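Local coordinates for protein putative oxygenase (Streptomyces viridochromogenes Tue57, PDB 4XAA) that probably acts as an iron- and 2-oxoglutarate-dependent oxygenase in orthosomycin antibiotic biosynthesis, here holding nickel at its metal site, at residues V122-D127 against R193-S198. Sequence-based numbering, arbitrary orientation.
Sequences VPWHRD and RLVHGS. With NI (nickel (II) ion), chain B.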
ATOM      1  N   VAL A 122      -5.370   1.376 -10.520  1.00 44.85           N
ATOM      2  CA  VAL A 122      -6.239   1.738  -9.413  1.00 47.39           C
ATOM      3  C   VAL A 122      -6.584   3.212  -9.555  1.00 47.58           C
ATOM      4  O   VAL A 122      -5.712   4.047  -9.398  1.00 51.01           O
ATOM      5  CB  VAL A 122      -5.573   1.498  -8.050  1.00 47.69           C
ATOM      6  CG1 VAL A 122      -6.527   1.862  -6.914  1.00 48.11           C
ATOM      7  CG2 VAL A 122      -5.115   0.049  -7.933  1.00 48.91           C
ATOM      8  N   PRO A 123      -7.859   3.533  -9.838  1.00 50.51           N
ATOM      9  CA  PRO A 123      -8.310   4.923 -10.022  1.00 45.97           C
ATOM     10  C   PRO A 123      -7.844   5.840  -8.902  1.00 43.33           C
ATOM     11  O   PRO A 123      -7.710   5.395  -7.761  1.00 42.10           O
ATOM     12  CB  PRO A 123      -9.842   4.815 -10.005  1.00 48.71           C
ATOM     13  CG  PRO A 123     -10.158   3.370 -10.229  1.00 47.12           C
ATOM     14  CD  PRO A 123      -8.983   2.576  -9.772  1.00 51.61           C
ATOM     15  N   TRP A 124      -7.582   7.099  -9.226  1.00 43.30           N
ATOM     16  CA  TRP A 124      -7.191   8.068  -8.214  1.00 42.92           C
ATOM     17  C   TRP A 124      -8.252   8.166  -7.135  1.00 42.44           C
ATOM     18  O   TRP A 124      -9.436   8.052  -7.413  1.00 46.02           O
ATOM     19  CB  TRP A 124      -6.950   9.429  -8.846  1.00 41.85           C
ATOM     20  CG  TRP A 124      -5.786   9.404  -9.758  1.00 48.56           C
ATOM     21  CD1 TRP A 124      -5.792   9.144 -11.100  1.00 49.65           C
ATOM     22  CD2 TRP A 124      -4.421   9.623  -9.397  1.00 47.41           C
ATOM     23  NE1 TRP A 124      -4.513   9.202 -11.596  1.00 52.92           N
ATOM     24  CE2 TRP A 124      -3.652   9.490 -10.569  1.00 52.54           C
ATOM     25  CE3 TRP A 124      -3.776   9.932  -8.201  1.00 47.21           C
ATOM     26  CZ2 TRP A 124      -2.273   9.656 -10.575  1.00 51.50           C
ATOM     27  CZ3 TRP A 124      -2.406  10.091  -8.206  1.00 46.42           C
ATOM     28  CH2 TRP A 124      -1.669   9.950  -9.382  1.00 47.86           C
ATOM     29  N   HIS A 125      -7.818   8.374  -5.902  1.00 43.95           N
ATOM     30  CA  HIS A 125      -8.728   8.464  -4.772  1.00 40.39           C
ATOM     31  C   HIS A 125      -8.006   8.983  -3.546  1.00 39.04           C
ATOM     32  O   HIS A 125      -6.781   9.131  -3.548  1.00 41.07           O
ATOM     33  CB  HIS A 125      -9.349   7.102  -4.463  1.00 36.02           C
ATOM     34  CG  HIS A 125      -8.366   6.079  -3.987  1.00 42.62           C
ATOM     35  ND1 HIS A 125      -7.649   5.277  -4.849  1.00 40.20           N
ATOM     36  CD2 HIS A 125      -7.993   5.713  -2.737  1.00 35.55           C
ATOM     37  CE1 HIS A 125      -6.882   4.460  -4.150  1.00 36.22           C
ATOM     38  NE2 HIS A 125      -7.076   4.703  -2.869  1.00 35.13           N
ATOM     39  N   ARG A 126      -8.789   9.281  -2.517  1.00 35.05           N
ATOM     40  CA  ARG A 126      -8.293   9.545  -1.185  1.00 34.91           C
ATOM     41  C   ARG A 126      -8.806   8.387  -0.379  1.00 38.97           C
ATOM     42  O   ARG A 126      -9.962   8.001  -0.548  1.00 41.85           O
ATOM     43  CB  ARG A 126      -8.793  10.887  -0.636  1.00 35.47           C
ATOM     44  CG  ARG A 126      -8.557  12.055  -1.600  1.00 37.13           C
ATOM     45  CD  ARG A 126      -9.120  13.363  -1.089  1.00 33.41           C
ATOM     46  NE  ARG A 126      -8.149  14.058  -0.262  1.00 41.45           N
ATOM     47  CZ  ARG A 126      -8.391  15.200   0.368  1.00 43.02           C
ATOM     48  NH1 ARG A 126      -9.589  15.762   0.270  1.00 39.71           N
ATOM     49  NH2 ARG A 126      -7.434  15.775   1.100  1.00 42.03           N
ATOM     50  N   ASP A 127      -7.957   7.805   0.463  1.00 35.73           N
ATOM     51  CA  ASP A 127      -8.368   6.677   1.288  1.00 38.81           C
ATOM     52  C   ASP A 127      -9.443   7.080   2.308  1.00 39.88           C
ATOM     53  O   ASP A 127     -10.484   6.441   2.393  1.00 42.28           O
ATOM     54  CB  ASP A 127      -7.153   6.071   1.991  1.00 39.26           C
ATOM     55  CG  ASP A 127      -6.270   5.297   1.045  1.00 39.16           C
ATOM     56  OD1 ASP A 127      -6.779   4.819   0.013  1.00 39.63           O
ATOM     57  OD2 ASP A 127      -5.064   5.162   1.326  1.00 41.46           O
ATOM     58  N   ARG A 193      -5.305  10.765   3.505  1.00 39.72           N
ATOM     59  CA  ARG A 193      -5.967  11.872   2.829  1.00 34.51           C
ATOM     60  C   ARG A 193      -5.318  12.160   1.492  1.00 40.65           C
ATOM     61  O   ARG A 193      -5.744  13.042   0.751  1.00 38.95           O
ATOM     62  CB  ARG A 193      -5.928  13.135   3.693  1.00 41.54           C
ATOM     63  CG  ARG A 193      -6.627  13.037   5.031  1.00 36.85           C
ATOM     64  CD  ARG A 193      -6.545  14.349   5.789  1.00 36.68           C
ATOM     65  NE  ARG A 193      -7.133  15.464   5.053  1.00 40.74           N
ATOM     66  CZ  ARG A 193      -8.430  15.774   5.081  1.00 44.21           C
ATOM     67  NH1 ARG A 193      -9.274  15.049   5.803  1.00 41.30           N
ATOM     68  NH2 ARG A 193      -8.889  16.804   4.377  1.00 44.85           N
ATOM     69  N   LEU A 194      -4.261  11.420   1.190  1.00 43.74           N
ATOM     70  CA  LEU A 194      -3.475  11.705   0.004  1.00 41.56           C
ATOM     71  C   LEU A 194      -4.203  11.274  -1.274  1.00 38.22           C
ATOM     72  O   LEU A 194      -4.778  10.188  -1.343  1.00 36.13           O
ATOM     73  CB  LEU A 194      -2.113  11.019   0.107  1.00 35.75           C
ATOM     74  CG  LEU A 194      -1.178  11.145  -1.094  1.00 38.07           C
ATOM     75  CD1 LEU A 194      -0.481  12.500  -1.110  1.00 35.07           C
ATOM     76  CD2 LEU A 194      -0.168  10.003  -1.072  1.00 39.04           C
ATOM     77  N   VAL A 195      -4.173  12.138  -2.284  1.00 40.12           N
ATOM     78  CA  VAL A 195      -4.680  11.780  -3.609  1.00 39.76           C
ATOM     79  C   VAL A 195      -3.638  10.904  -4.292  1.00 38.77           C
ATOM     80  O   VAL A 195      -2.495  11.307  -4.457  1.00 35.50           O
ATOM     81  CB  VAL A 195      -4.981  13.007  -4.452  1.00 34.23           C
ATOM     82  CG1 VAL A 195      -5.428  12.590  -5.839  1.00 43.17           C
ATOM     83  CG2 VAL A 195      -6.023  13.842  -3.772  1.00 34.85           C
ATOM     84  N   HIS A 196      -4.036   9.688  -4.643  1.00 41.82           N
ATOM     85  CA  HIS A 196      -3.086   8.682  -5.091  1.00 40.81           C
ATOM     86  C   HIS A 196      -3.795   7.606  -5.892  1.00 44.39           C
ATOM     87  O   HIS A 196      -5.009   7.436  -5.789  1.00 40.07           O
ATOM     88  CB  HIS A 196      -2.349   8.061  -3.900  1.00 36.91           C
ATOM     89  CG  HIS A 196      -3.233   7.262  -2.990  1.00 41.07           C
ATOM     90  ND1 HIS A 196      -4.049   7.843  -2.041  1.00 39.24           N
ATOM     91  CD2 HIS A 196      -3.430   5.925  -2.886  1.00 36.54           C
ATOM     92  CE1 HIS A 196      -4.715   6.902  -1.398  1.00 35.60           C
ATOM     93  NE2 HIS A 196      -4.356   5.729  -1.892  1.00 39.75           N
ATOM     94  N   GLY A 197      -3.016   6.898  -6.704  1.00 48.13           N
ATOM     95  CA  GLY A 197      -3.499   5.787  -7.504  1.00 42.93           C
ATOM     96  C   GLY A 197      -2.302   4.961  -7.927  1.00 46.03           C
ATOM     97  O   GLY A 197      -1.229   5.068  -7.332  1.00 46.94           O
ATOM     98  N   SER A 198      -2.476   4.125  -8.942  1.00 45.19           N
ATOM     99  CA  SER A 198      -1.354   3.393  -9.522  1.00 49.69           C
ATOM    100  C   SER A 198      -1.738   2.979 -10.934  1.00 50.21           C
ATOM    101  O   SER A 198      -2.898   2.684 -11.197  1.00 47.59           O
ATOM    102  CB  SER A 198      -0.978   2.171  -8.668  1.00 47.62           C
ATOM    103  OG  SER A 198      -2.069   1.261  -8.535  1.00 47.82           O
TER
HETATM  104 NI    NI B 301      -5.466   3.807  -1.573  1.00 58.16          NI
HETATM  105  O   HOH W   1      -4.011   3.069  -0.064  1.00 37.10           O
HETATM  106  O   HOH W   2      -4.527   2.020  -3.144  1.00 41.74           O
HETATM  107  O   HOH W   3      -6.145   1.549  -1.545  1.00 46.79           O
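Two antiparallel neighbouring strands of the double-stranded beta helix, 122-125 and 196-198, bring together the HxD...H facial triad of the PhyH family, here occupied by nickel. R193 begins the segment with its carbonyl: R126, long enough to reach past the strand end and bent at chi3, gives NE to R193 O at 2.8 Å, with NH2 adding a weak second bond. The two guanidiniums come close despite like charge, but both donate to L162 O, and R193 also has V131 O and a salt bridge to D164. L194 contributes its carbonyl O, which takes the ND1 hydrogen of H196 at 2.6 Å and so fixes that ring's rotation. V195 spreads its branches, CG1 against W124 CE3 and CG2 against the R126 CG methylene, an apolar patch closed by helix 168-174. H196 exchanges two backbone bonds with H125. Both imidazoles take the crowded chi1 near 66° and turn NE2 to nickel, their planes 61° apart, while D127 OD1 binds NI at 2.3 Å. G197 lies over one face of the W124 indole, at a beta bulge where a side chain would strike V122 O. S198 pairs with V122, its small hydroxyl fitting beside V122 CG2 and bonding K114. Three waters complete the nickel shell; across CE1 from the metal-bound NE2, H125 ND1 donates almost straight (177°), in the ring plane, to P123 O at 2.9 Å.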